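Side-chain contact in transcriptional regulator AcuR (Rhodobacter sphaeroides 2.4.1, PDB 3BRU), which represses transcription of its own operon as a TetR-family DNA-binding protein, probably by binding two operator sequences in the promoter: residues 164-167 and 171-174. Residues are numbered along the deposited sequence; the frame is centred on the assembly and turned at random.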
ATOM      1  N   ARG A 164     -24.218   6.453   1.980  1.00 28.38           N
ATOM      2  CA  ARG A 164     -25.685   6.380   1.861  1.00 28.69           C
ATOM      3  C   ARG A 164     -26.368   7.589   2.481  1.00 29.08           C
ATOM      4  O   ARG A 164     -27.345   8.083   1.945  1.00 29.78           O
ATOM      5  CB  ARG A 164     -26.259   5.103   2.464  1.00 28.50           C
ATOM      6  CG  ARG A 164     -26.202   3.940   1.534  1.00 29.16           C
ATOM      7  CD  ARG A 164     -27.021   2.737   2.029  1.00 34.37           C
ATOM      8  NE  ARG A 164     -26.453   2.217   3.273  1.00 38.20           N
ATOM      9  CZ  ARG A 164     -25.413   1.387   3.354  1.00 37.81           C
ATOM     10  NH1 ARG A 164     -24.829   0.924   2.233  1.00 36.46           N
ATOM     11  NH2 ARG A 164     -24.971   1.032   4.565  1.00 35.94           N
ATOM     12  N   GLU A 165     -25.856   8.072   3.606  1.00 29.37           N
ATOM     13  CA  GLU A 165     -26.367   9.310   4.192  1.00 29.80           C
ATOM     14  C   GLU A 165     -26.047  10.548   3.355  1.00 29.25           C
ATOM     15  O   GLU A 165     -26.850  11.482   3.306  1.00 29.31           O
ATOM     16  CB  GLU A 165     -25.845   9.482   5.605  1.00 30.28           C
ATOM     17  CG  GLU A 165     -26.266   8.355   6.507  1.00 35.27           C
ATOM     18  CD  GLU A 165     -25.451   8.284   7.802  1.00 43.74           C
ATOM     19  OE1 GLU A 165     -24.641   9.220   8.065  1.00 46.94           O
ATOM     20  OE2 GLU A 165     -25.628   7.288   8.562  1.00 46.53           O
ATOM     21  N   ALA A 166     -24.874  10.567   2.707  1.00 28.75           N
ATOM     22  CA  ALA A 166     -24.542  11.624   1.744  1.00 27.37           C
ATOM     23  C   ALA A 166     -25.503  11.621   0.553  1.00 26.71           C
ATOM     24  O   ALA A 166     -25.843  12.692   0.064  1.00 28.14           O
ATOM     25  CB  ALA A 166     -23.101  11.540   1.284  1.00 27.18           C
ATOM     26  N   GLN A 167     -25.979  10.456   0.119  1.00 24.53           N
ATOM     27  CA  GLN A 167     -26.987  10.399  -0.949  1.00 22.72           C
ATOM     28  C   GLN A 167     -28.360  10.895  -0.512  1.00 21.84           C
ATOM     29  O   GLN A 167     -29.025  11.608  -1.256  1.00 21.35           O
ATOM     30  CB  GLN A 167     -27.118   8.984  -1.499  1.00 22.53           C
ATOM     31  CG  GLN A 167     -25.948   8.594  -2.367  1.00 22.15           C
ATOM     32  CD  GLN A 167     -26.145   7.281  -3.071  1.00 21.00           C
ATOM     33  OE1 GLN A 167     -26.499   6.283  -2.455  1.00 22.99           O
ATOM     34  NE2 GLN A 167     -25.888   7.265  -4.368  1.00 19.28           N
ATOM     35  N   GLU A 171     -25.785  15.236  -1.168  1.00 18.25           N
ATOM     36  CA  GLU A 171     -24.352  15.566  -1.261  1.00 18.15           C
ATOM     37  C   GLU A 171     -23.602  14.717  -2.277  1.00 18.37           C
ATOM     38  O   GLU A 171     -22.585  15.154  -2.833  1.00 18.74           O
ATOM     39  CB  GLU A 171     -23.672  15.403   0.103  1.00 18.43           C
ATOM     40  CG  GLU A 171     -23.787  16.615   1.034  1.00 17.86           C
ATOM     41  CD  GLU A 171     -22.816  16.540   2.200  1.00 17.00           C
ATOM     42  OE1 GLU A 171     -22.665  15.448   2.761  1.00 16.07           O
ATOM     43  OE2 GLU A 171     -22.209  17.566   2.562  1.00 16.75           O
ATOM     44  N   LEU A 172     -24.108  13.500  -2.481  1.00 18.15           N
ATOM     45  CA  LEU A 172     -23.593  12.540  -3.435  1.00 18.24           C
ATOM     46  C   LEU A 172     -24.714  12.274  -4.437  1.00 18.47           C
ATOM     47  O   LEU A 172     -25.889  12.279  -4.066  1.00 18.59           O
ATOM     48  CB  LEU A 172     -23.272  11.236  -2.705  1.00 17.83           C
ATOM     49  CG  LEU A 172     -21.975  10.449  -2.895  1.00 17.97           C
ATOM     50  CD1 LEU A 172     -22.255   8.997  -2.671  1.00 16.20           C
ATOM     51  CD2 LEU A 172     -21.288  10.650  -4.255  1.00 17.72           C
ATOM     52  N   SER A 173     -24.373  12.049  -5.702  1.00 18.74           N
ATOM     53  CA  SER A 173     -25.420  11.873  -6.703  1.00 18.95           C
ATOM     54  C   SER A 173     -25.992  10.468  -6.580  1.00 19.16           C
ATOM     55  O   SER A 173     -25.259   9.536  -6.234  1.00 19.14           O
ATOM     56  CB  SER A 173     -24.910  12.186  -8.126  1.00 19.05           C
ATOM     57  OG  SER A 173     -24.378  11.053  -8.792  1.00 18.83           O
ATOM     58  N   ALA A 174     -27.296  10.329  -6.838  1.00 19.56           N
ATOM     59  CA  ALA A 174     -27.986   9.032  -6.804  1.00 19.96           C
ATOM     60  C   ALA A 174     -27.312   8.027  -7.731  1.00 20.29           C
ATOM     61  O   ALA A 174     -27.468   6.828  -7.582  1.00 20.08           O
ATOM     62  CB  ALA A 174     -29.443   9.199  -7.183  1.00 20.26           C
TER
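Gln167, in the last turn of helix 143-167, reaches over to the loop that follows and hands an amide hydrogen to its backbone: NE2 donates to Ser173 O at 3.0 Å. The bond is fairly straight, 163° at the hydrogen, and the acceptor lies almost in the plane of the Gln167 amide, although the donor is tilted 31° from the plane of the Ser173 carbonyl. NE2 also makes a weak hydrogen bond to His176 O, farther along the loop. With CG beside the backbone N (chi1 -74°) and the chain extended beyond it, the CG methylene of Gln167 lies obliquely across Leu172, 3.7 Å from its CD1. Cutting this side chain back to an alanine would probably leave Ser173 O without this donor and open a gap beside Leu172 CD1.

Backbone bonds join the same two segments. Ala166 O accepts from both Glu171 N, at 2.8 Å and nearly in line with the C=O, and Leu172 N, at 3.2 Å from well above the carbonyl plane. A carbonyl of the last helical turn, its chain doubled back after three linking residues, is thus gripped twice. This is the reversal between helix 143-167 and helix 178-199, at one end of the all-helical TetR C-terminal domain and well away from the chain's centre. Ala166 CB packs against Leu172 CB at 4.0 Å, and both residues are buried.

Farther out, Leu172 touches Leu181 of helix 178-199 and Phe216 near the C-terminus, while Pro104 of helix 104-120 packs on Ala166 and Glu171. The Glu171 carboxylate turns to that same helix, where OE1 accepts a hydrogen bond from Leu105 N, and the backbone of Glu171 is hydrogen-bonded to Val217. Just before Ala166, Glu165 pairs with Arg107 of helix 104-120 in a salt bridge.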